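Local coordinates for protein glycerate kinase, putative (Thermotoga maritima, PDB 2B8N) that phosphorylates D-glycerate to 2-phosphoglycerate at the expense of ATP, a magnesium-dependent step in the degradation of serine, at residues E42-L47 against K66-V71; A196-D201 against D208-G213; G378-T383 against K405-L410. All coordinates share one frame; numbering follows the deposited sequence.

Interactions 1 and 2 belong to the six-stranded parallel sheet of the DUF4147 part of the chain and lie on its two faces; interaction 3 sits in the MOFRL part, its nearest atoms about 22 Å from interaction 2. The first two meet directly at L47 CD1 and L197 CD2, 4.0 Å apart, where the helical turn of interaction 1 rests on strand 193-199 of interaction 2. Interaction 2 is wholly buried, whereas 1 runs out to an exposed proline and 3 to partly exposed residues. Interaction 1 is purely aliphatic. Interaction 2 sets a methyl beside a serine with its own hydrogen bonds, and interaction 3 combines methyl packing with a bridging water.

Interaction 1: residues E42-L47 against K66-V71; sequences ETLPKL and KAAYEV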
loop_
_atom_site.group_PDB
_atom_site.type_symbol
_atom_site.label_atom_id
_atom_site.label_comp_id
_atom_site.label_asym_id
_atom_site.label_seq_id
_atom_site.Cartn_x
_atom_site.Cartn_y
_atom_site.Cartn_z
ATOM N N GLU A 42 -16.631 3.909 8.388
ATOM C CA GLU A 42 -17.573 3.111 7.588
ATOM C C GLU A 42 -17.574 1.617 7.935
ATOM O O GLU A 42 -18.459 0.906 7.484
ATOM C CB GLU A 42 -17.313 3.304 6.094
ATOM C CG GLU A 42 -17.663 4.700 5.634
ATOM C CD GLU A 42 -17.536 4.903 4.137
ATOM O OE1 GLU A 42 -17.026 3.992 3.436
ATOM O OE2 GLU A 42 -17.948 5.988 3.667
ATOM N N THR A 43 -16.602 1.162 8.736
ATOM C CA THR A 43 -16.507 -0.240 9.165
ATOM C C THR A 43 -16.699 -0.481 10.679
ATOM O O THR A 43 -17.546 -1.296 11.089
ATOM C CB THR A 43 -15.134 -0.808 8.803
ATOM O OG1 THR A 43 -14.902 -0.660 7.397
ATOM C CG2 THR A 43 -15.051 -2.282 9.189
ATOM N N LEU A 44 -15.907 0.216 11.493
ATOM C CA LEU A 44 -15.801 -0.066 12.936
ATOM C C LEU A 44 -17.145 -0.077 13.689
ATOM O O LEU A 44 -17.371 -0.947 14.528
ATOM C CB LEU A 44 -14.843 0.943 13.592
ATOM C CG LEU A 44 -14.579 0.830 15.086
ATOM C CD1 LEU A 44 -14.251 -0.601 15.466
ATOM C CD2 LEU A 44 -13.442 1.759 15.476
ATOM N N PRO A 45 -18.045 0.887 13.409
ATOM C CA PRO A 45 -19.303 0.897 14.159
ATOM C C PRO A 45 -20.097 -0.403 14.021
ATOM O O PRO A 45 -20.605 -0.922 15.015
ATOM C CB PRO A 45 -20.055 2.070 13.527
ATOM C CG PRO A 45 -18.974 2.950 13.034
ATOM C CD PRO A 45 -18.003 1.999 12.445
ATOM N N LYS A 46 -20.167 -0.927 12.801
ATOM C CA LYS A 46 -20.835 -2.204 12.528
ATOM C C LYS A 46 -20.333 -3.387 13.407
ATOM O O LYS A 46 -21.084 -4.343 13.665
ATOM C CB LYS A 46 -20.699 -2.556 11.041
ATOM C CG LYS A 46 -21.296 -1.513 10.084
ATOM C CD LYS A 46 -21.211 -2.046 8.661
ATOM C CE LYS A 46 -21.238 -0.949 7.606
ATOM N NZ LYS A 46 -20.463 -1.401 6.410
ATOM N N LEU A 47 -19.092 -3.321 13.885
ATOM C CA LEU A 47 -18.507 -4.442 14.637
ATOM C C LEU A 47 -18.861 -4.481 16.151
ATOM O O LEU A 47 -18.647 -5.501 16.788
ATOM C CB LEU A 47 -16.986 -4.493 14.394
ATOM C CG LEU A 47 -16.558 -4.461 12.910
ATOM C CD1 LEU A 47 -15.062 -4.496 12.766
ATOM C CD2 LEU A 47 -17.155 -5.602 12.105
ATOM N N LYS A 66 -7.051 8.025 15.718
ATOM C CA LYS A 66 -7.959 9.132 15.971
ATOM C C LYS A 66 -9.408 8.835 15.558
ATOM O O LYS A 66 -10.336 9.204 16.279
ATOM C CB LYS A 66 -7.503 10.388 15.243
ATOM C CG LYS A 66 -8.452 11.568 15.428
ATOM C CD LYS A 66 -7.855 12.849 14.891
ATOM C CE LYS A 66 -8.907 13.953 14.830
ATOM N NZ LYS A 66 -9.928 13.647 13.795
ATOM N N ALA A 67 -9.602 8.209 14.395
ATOM C CA ALA A 67 -10.955 7.881 13.926
ATOM C C ALA A 67 -11.657 6.813 14.792
ATOM O O ALA A 67 -12.848 6.897 15.035
ATOM C CB ALA A 67 -10.929 7.466 12.455
ATOM N N ALA A 68 -10.906 5.829 15.274
ATOM C CA ALA A 68 -11.413 4.801 16.188
ATOM C C ALA A 68 -11.813 5.378 17.545
ATOM O O ALA A 68 -12.808 4.972 18.136
ATOM C CB ALA A 68 -10.361 3.738 16.387
ATOM N N TYR A 69 -11.014 6.310 18.041
ATOM C CA TYR A 69 -11.325 6.977 19.288
ATOM C C TYR A 69 -12.680 7.664 19.194
ATOM O O TYR A 69 -13.529 7.550 20.096
ATOM C CB TYR A 69 -10.243 8.002 19.605
ATOM C CG TYR A 69 -10.470 8.725 20.887
ATOM C CD1 TYR A 69 -10.605 8.030 22.078
ATOM C CD2 TYR A 69 -10.556 10.107 20.915
ATOM C CE1 TYR A 69 -10.816 8.701 23.269
ATOM C CE2 TYR A 69 -10.757 10.778 22.084
ATOM C CZ TYR A 69 -10.890 10.076 23.252
ATOM O OH TYR A 69 -11.085 10.761 24.413
ATOM N N GLU A 70 -12.879 8.363 18.079
ATOM C CA GLU A 70 -14.126 9.093 17.834
ATOM C C GLU A 70 -15.325 8.153 17.715
ATOM O O GLU A 70 -16.413 8.503 18.154
ATOM C CB GLU A 70 -14.012 9.981 16.590
ATOM C CG GLU A 70 -13.054 11.157 16.777
ATOM C CD GLU A 70 -12.824 11.971 15.519
ATOM O OE1 GLU A 70 -13.476 11.692 14.488
ATOM O OE2 GLU A 70 -11.976 12.891 15.574
ATOM N N VAL A 71 -15.135 6.978 17.117
ATOM C CA VAL A 71 -16.187 5.964 17.125
ATOM C C VAL A 71 -16.450 5.392 18.551
ATOM O O VAL A 71 -17.597 5.289 18.959
ATOM C CB VAL A 71 -15.896 4.790 16.137
ATOM C CG1 VAL A 71 -16.923 3.660 16.334
ATOM C CG2 VAL A 71 -15.885 5.280 14.672
#
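L44 and P45, in the short helical turn of E42-L47, lie beside one flank of the K66-V71 helix, with CA atoms 7.3 Å apart for L44 and A68 and 6.6 Å for P45 and V71. The turn is lightly bonded, with L47 N donating to L44 O at 3.0 Å, while K66-V71 has the regular bonds of a longer helix. The contact is wholly aliphatic. L44 points at the partner helix: chi1 (-180°) sends CG toward it, anti to the backbone N, and chi2 (48°) turns CD2 over A68. There CD2 lies 3.7 Å from A68 CA and close to A68 CB as well. One turn later V71 continues the contact: its CG1 branch lies 3.9 Å from L44 CG and equally far, 3.9 Å, from P45 CG, so one methyl rests against both leucine and proline. The V71 and P45 side chains cross at about a right angle, the proline meeting the methyl through its puckered CG corner. Burial falls off along this line, from the enclosed L44 and A68 to the exposed P45. At the outer edge of the helix, K66 NZ forms a salt bridge with E70 OE2 at 2.8 Å, and E70 OE1 forms another with K41, tying helix 61-72 to helix 36-41. V71 also touches K41, and A67 packs on V40 of that helix. Beneath the contact, L44 and A68 share L130 of strand 128-133, and A68 reaches L132 as well, so the turn and helix 61-72 lie side by side on one face of the parallel sheet.

Interaction 2: residues A196-D201 against D208-G213; sequences ALVLSD and DVIASG
I210 reaches across to V198 and S200 obliquely, chiefly through CD1 at the end of its longer branch. Its CG1 lies anti to the carbonyl carbon (chi1 -72°) and chi2 is extended, which stretches that branch away from the loop backbone. CD1 arrives beside S200, 3.8 Å from S200 OG and 4.0 Å from S200 CB. It also rests at the looser distance of 4.2 Å from V198 CG1, which CG2 of the isoleucine approaches about as closely. V198 thus faces both CD1 and CG2, and S200 faces CD1, while L199 between them points away from the loop. The I210 backbone is held by consecutive tight turns: S212 N bonds to V209 O, and G213 N to I210 O at 2.9 Å. A211, S212 and G213 all have positive phi, a left-handed course that folds the loop back on itself, and N171 bonds both D208 O and S212 OG. I210 also packs on L133 of strand 128-133, so the loop lies over the sheet just where strand 193-199 ends. S200 OG takes its polar partners from the intervening loop, D205 OD1 and V202 N. Its meeting with the isoleucine is therefore plain van der Waals packing: the buried hydroxyl is already satisfied, and the methyl can lie against it without costing it a bond, while shape rather than direction sets the fit.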
loop_
_atom_site.group_PDB
_atom_site.type_symbol
_atom_site.label_atom_id
_atom_site.label_comp_id
_atom_site.label_asym_id
_atom_site.label_seq_id
_atom_site.Cartn_x
_atom_site.Cartn_y
_atom_site.Cartn_z
ATOM N N ALA A 196 -8.745 -7.028 13.613
ATOM C CA ALA A 196 -7.844 -6.189 12.835
ATOM C C ALA A 196 -8.554 -5.447 11.708
ATOM O O ALA A 196 -9.373 -6.021 10.958
ATOM C CB ALA A 196 -6.709 -7.022 12.264
ATOM N N LEU A 197 -8.245 -4.158 11.609
ATOM C CA LEU A 197 -8.608 -3.364 10.449
ATOM C C LEU A 197 -7.321 -3.045 9.676
ATOM O O LEU A 197 -6.369 -2.413 10.207
ATOM C CB LEU A 197 -9.314 -2.081 10.853
ATOM C CG LEU A 197 -10.607 -2.178 11.681
ATOM C CD1 LEU A 197 -11.360 -0.857 11.559
ATOM C CD2 LEU A 197 -11.521 -3.358 11.318
ATOM N N VAL A 198 -7.312 -3.475 8.415
ATOM C CA VAL A 198 -6.141 -3.410 7.585
ATOM C C VAL A 198 -6.359 -2.470 6.406
ATOM O O VAL A 198 -7.367 -2.524 5.687
ATOM C CB VAL A 198 -5.777 -4.804 7.075
ATOM C CG1 VAL A 198 -4.513 -4.749 6.227
ATOM C CG2 VAL A 198 -5.589 -5.745 8.235
ATOM N N LEU A 199 -5.377 -1.608 6.205
ATOM C CA LEU A 199 -5.357 -0.695 5.074
ATOM C C LEU A 199 -4.204 -1.168 4.203
ATOM O O LEU A 199 -3.057 -0.887 4.510
ATOM C CB LEU A 199 -5.145 0.724 5.609
ATOM C CG LEU A 199 -5.317 1.920 4.694
ATOM C CD1 LEU A 199 -6.197 1.615 3.508
ATOM C CD2 LEU A 199 -5.913 3.043 5.515
ATOM N N SER A 200 -4.514 -1.913 3.143
ATOM C CA SER A 200 -3.516 -2.686 2.417
ATOM C C SER A 200 -2.802 -1.976 1.269
ATOM O O SER A 200 -3.423 -1.528 0.282
ATOM C CB SER A 200 -4.144 -3.962 1.868
ATOM O OG SER A 200 -3.305 -4.524 0.873
ATOM N N ASP A 201 -1.477 -1.945 1.387
ATOM C CA ASP A 201 -0.599 -1.447 0.339
ATOM C C ASP A 201 0.063 -2.598 -0.448
ATOM O O ASP A 201 0.929 -2.347 -1.303
ATOM C CB ASP A 201 0.443 -0.500 0.959
ATOM C CG ASP A 201 1.450 -1.215 1.843
ATOM O OD1 ASP A 201 1.204 -2.371 2.211
ATOM O OD2 ASP A 201 2.504 -0.627 2.163
ATOM N N ASP A 208 -0.610 -12.888 4.821
ATOM C CA ASP A 208 0.552 -13.620 5.297
ATOM C C ASP A 208 1.831 -12.850 5.022
ATOM O O ASP A 208 2.884 -13.217 5.519
ATOM C CB ASP A 208 0.641 -14.978 4.608
ATOM C CG ASP A 208 0.684 -14.865 3.085
ATOM O OD1 ASP A 208 0.153 -13.878 2.539
ATOM O OD2 ASP A 208 1.229 -15.772 2.435
ATOM N N VAL A 209 1.714 -11.815 4.198
ATOM C CA VAL A 209 2.828 -10.997 3.741
ATOM C C VAL A 209 2.757 -9.614 4.382
ATOM O O VAL A 209 3.780 -9.048 4.738
ATOM C CB VAL A 209 2.795 -10.860 2.194
ATOM C CG1 VAL A 209 3.850 -9.870 1.682
ATOM C CG2 VAL A 209 2.953 -12.235 1.544
ATOM N N ILE A 210 1.552 -9.060 4.492
ATOM C CA ILE A 210 1.346 -7.746 5.084
ATOM C C ILE A 210 1.917 -7.749 6.500
ATOM O O ILE A 210 1.428 -8.481 7.366
ATOM C CB ILE A 210 -0.171 -7.385 5.083
ATOM C CG1 ILE A 210 -0.637 -7.081 3.648
ATOM C CG2 ILE A 210 -0.452 -6.199 6.005
ATOM C CD1 ILE A 210 -2.134 -6.981 3.503
ATOM N N ALA A 211 2.978 -6.974 6.718
ATOM C CA ALA A 211 3.648 -6.916 8.029
ATOM C C ALA A 211 4.214 -8.248 8.515
ATOM O O ALA A 211 4.503 -8.399 9.710
ATOM C CB ALA A 211 2.692 -6.367 9.069
ATOM N N SER A 212 4.380 -9.178 7.572
ATOM C CA SER A 212 4.697 -10.566 7.844
ATOM C C SER A 212 3.680 -11.243 8.784
ATOM O O SER A 212 4.054 -12.100 9.590
ATOM C CB SER A 212 6.118 -10.736 8.404
ATOM O OG SER A 212 7.143 -10.217 7.574
ATOM N N GLY A 213 2.404 -10.878 8.658
ATOM C CA GLY A 213 1.306 -11.645 9.255
ATOM C C GLY A 213 1.394 -11.844 10.759
ATOM O O GLY A 213 1.427 -12.984 11.248
#

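Interaction 3: residues G378-T383 against K405-L410; sequences GSTAKT and KKSGAL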
loop_
_atom_site.group_PDB
_atom_site.type_symbol
_atom_site.label_atom_id
_atom_site.label_comp_id
_atom_site.label_asym_id
_atom_site.label_seq_id
_atom_site.Cartn_x
_atom_site.Cartn_y
_atom_site.Cartn_z
ATOM N N GLY A 378 -4.999 13.660 -26.231
ATOM C CA GLY A 378 -4.484 13.518 -27.586
ATOM C C GLY A 378 -3.625 14.655 -28.087
ATOM O O GLY A 378 -3.033 14.526 -29.147
ATOM N N SER A 379 -3.551 15.756 -27.333
ATOM C CA SER A 379 -2.702 16.908 -27.681
ATOM C C SER A 379 -1.365 16.947 -26.936
ATOM O O SER A 379 -0.435 17.586 -27.385
ATOM C CB SER A 379 -3.450 18.203 -27.387
ATOM O OG SER A 379 -3.628 18.344 -25.991
ATOM N N THR A 380 -1.296 16.291 -25.781
ATOM C CA THR A 380 -0.104 16.277 -24.926
ATOM C C THR A 380 1.233 16.073 -25.683
ATOM O O THR A 380 2.186 16.864 -25.514
ATOM C CB THR A 380 -0.246 15.178 -23.820
ATOM O OG1 THR A 380 -1.427 15.416 -23.043
ATOM C CG2 THR A 380 0.982 15.148 -22.886
ATOM N N ALA A 381 1.301 15.019 -26.500
ATOM C CA ALA A 381 2.516 14.706 -27.269
ATOM C C ALA A 381 2.878 15.795 -28.288
ATOM O O ALA A 381 4.046 16.126 -28.459
ATOM C CB ALA A 381 2.372 13.357 -27.952
ATOM N N LYS A 382 1.880 16.348 -28.963
ATOM C CA LYS A 382 2.140 17.427 -29.913
ATOM C C LYS A 382 2.473 18.776 -29.225
ATOM O O LYS A 382 3.176 19.626 -29.816
ATOM C CB LYS A 382 1.048 17.535 -30.999
ATOM C CG LYS A 382 -0.391 17.490 -30.546
ATOM C CD LYS A 382 -1.365 17.614 -31.754
ATOM C CE LYS A 382 -1.667 16.269 -32.442
ATOM N NZ LYS A 382 -0.741 15.969 -33.564
ATOM N N THR A 383 2.010 18.972 -27.988
ATOM C CA THR A 383 2.436 20.141 -27.214
ATOM C C THR A 383 3.954 20.060 -27.015
ATOM O O THR A 383 4.668 21.057 -27.200
ATOM C CB THR A 383 1.754 20.263 -25.823
ATOM O OG1 THR A 383 0.323 20.302 -25.947
ATOM C CG2 THR A 383 2.220 21.540 -25.137
ATOM N N LYS A 405 5.676 17.843 -16.832
ATOM C CA LYS A 405 5.704 19.248 -16.364
ATOM C C LYS A 405 5.696 20.230 -17.546
ATOM O O LYS A 405 4.984 21.227 -17.525
ATOM C CB LYS A 405 6.907 19.555 -15.452
ATOM N N LYS A 406 6.480 19.924 -18.576
ATOM C CA LYS A 406 6.615 20.789 -19.749
ATOM C C LYS A 406 5.330 20.901 -20.549
ATOM O O LYS A 406 5.152 21.833 -21.326
ATOM C CB LYS A 406 7.699 20.264 -20.703
ATOM C CG LYS A 406 9.114 20.569 -20.287
ATOM C CD LYS A 406 10.115 19.910 -21.222
ATOM C CE LYS A 406 11.527 19.999 -20.670
ATOM N NZ LYS A 406 11.938 21.408 -20.570
ATOM N N SER A 407 4.451 19.935 -20.398
ATOM C CA SER A 407 3.234 19.928 -21.173
ATOM C C SER A 407 1.993 20.085 -20.283
ATOM O O SER A 407 0.865 19.817 -20.729
ATOM C CB SER A 407 3.173 18.626 -21.970
ATOM O OG SER A 407 3.538 17.533 -21.152
ATOM N N GLY A 408 2.205 20.510 -19.032
ATOM C CA GLY A 408 1.113 20.789 -18.097
ATOM C C GLY A 408 0.259 19.585 -17.800
ATOM O O GLY A 408 -0.967 19.695 -17.697
ATOM N N ALA A 409 0.901 18.429 -17.658
ATOM C CA ALA A 409 0.195 17.153 -17.578
ATOM C C ALA A 409 0.538 16.363 -16.308
ATOM O O ALA A 409 0.227 15.173 -16.214
ATOM C CB ALA A 409 0.503 16.338 -18.821
ATOM N N LEU A 410 1.160 17.020 -15.328
ATOM C CA LEU A 410 1.408 16.395 -14.028
ATOM C C LEU A 410 0.140 16.479 -13.171
ATOM O O LEU A 410 -0.514 17.517 -13.143
ATOM C CB LEU A 410 2.557 17.081 -13.273
ATOM C CG LEU A 410 3.995 16.681 -13.599
ATOM C CD1 LEU A 410 4.951 17.518 -12.771
ATOM C CD2 LEU A 410 4.259 15.178 -13.361
HETATM O O HOH W 1 -1.248 17.763 -21.654
#
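A Schellman motif ends helix 400-406, and S407 and A409, on the two sides of its C-prime residue G408, both meet T380, while T383 meets S407 alone. The positive phi of G408 turns the chain out of the helix. G408 N bonds to K405 O at 3.2 Å and A409 N to L404 O, the pair of backbone bonds that defines the motif. The chain then enters strand 410-411, the antiparallel neighbour of strand 373-377 in the mixed sheet of the MOFRL region. Helix 380-386 follows strand 373-377, so the contact packs the first turn of that helix against the chain entering the neighbouring strand. T380 turns its methyl and hydroxyl to different tasks. Its chi1 of -58° sets OG1 beside the backbone N and CG2 anti to it. CG2 faces both S407 and A409, lying 3.9 Å from S407 OG and 4.3 Å from A409 CB. One helical turn on, T383 presents its own CG2 to the flank of S407, 4.4 Å from S407 CB. Both threonines therefore meet the serine through methyls, and S407 OG, set between its backbone N and carbonyl carbon, turns back to bond A403 O of the helix it follows. T380 OG1 bonds D377 N at the end of the preceding strand and also meets a water at 2.7 Å. That water donates to S407 O, so the one polar link across the two segments is indirect. S379 O receives two donors from T383: the backbone N at 2.9 Å, the ordinary helical bond, and OG1 at 3.2 Å, which comes from above the carbonyl plane, 58° out of it.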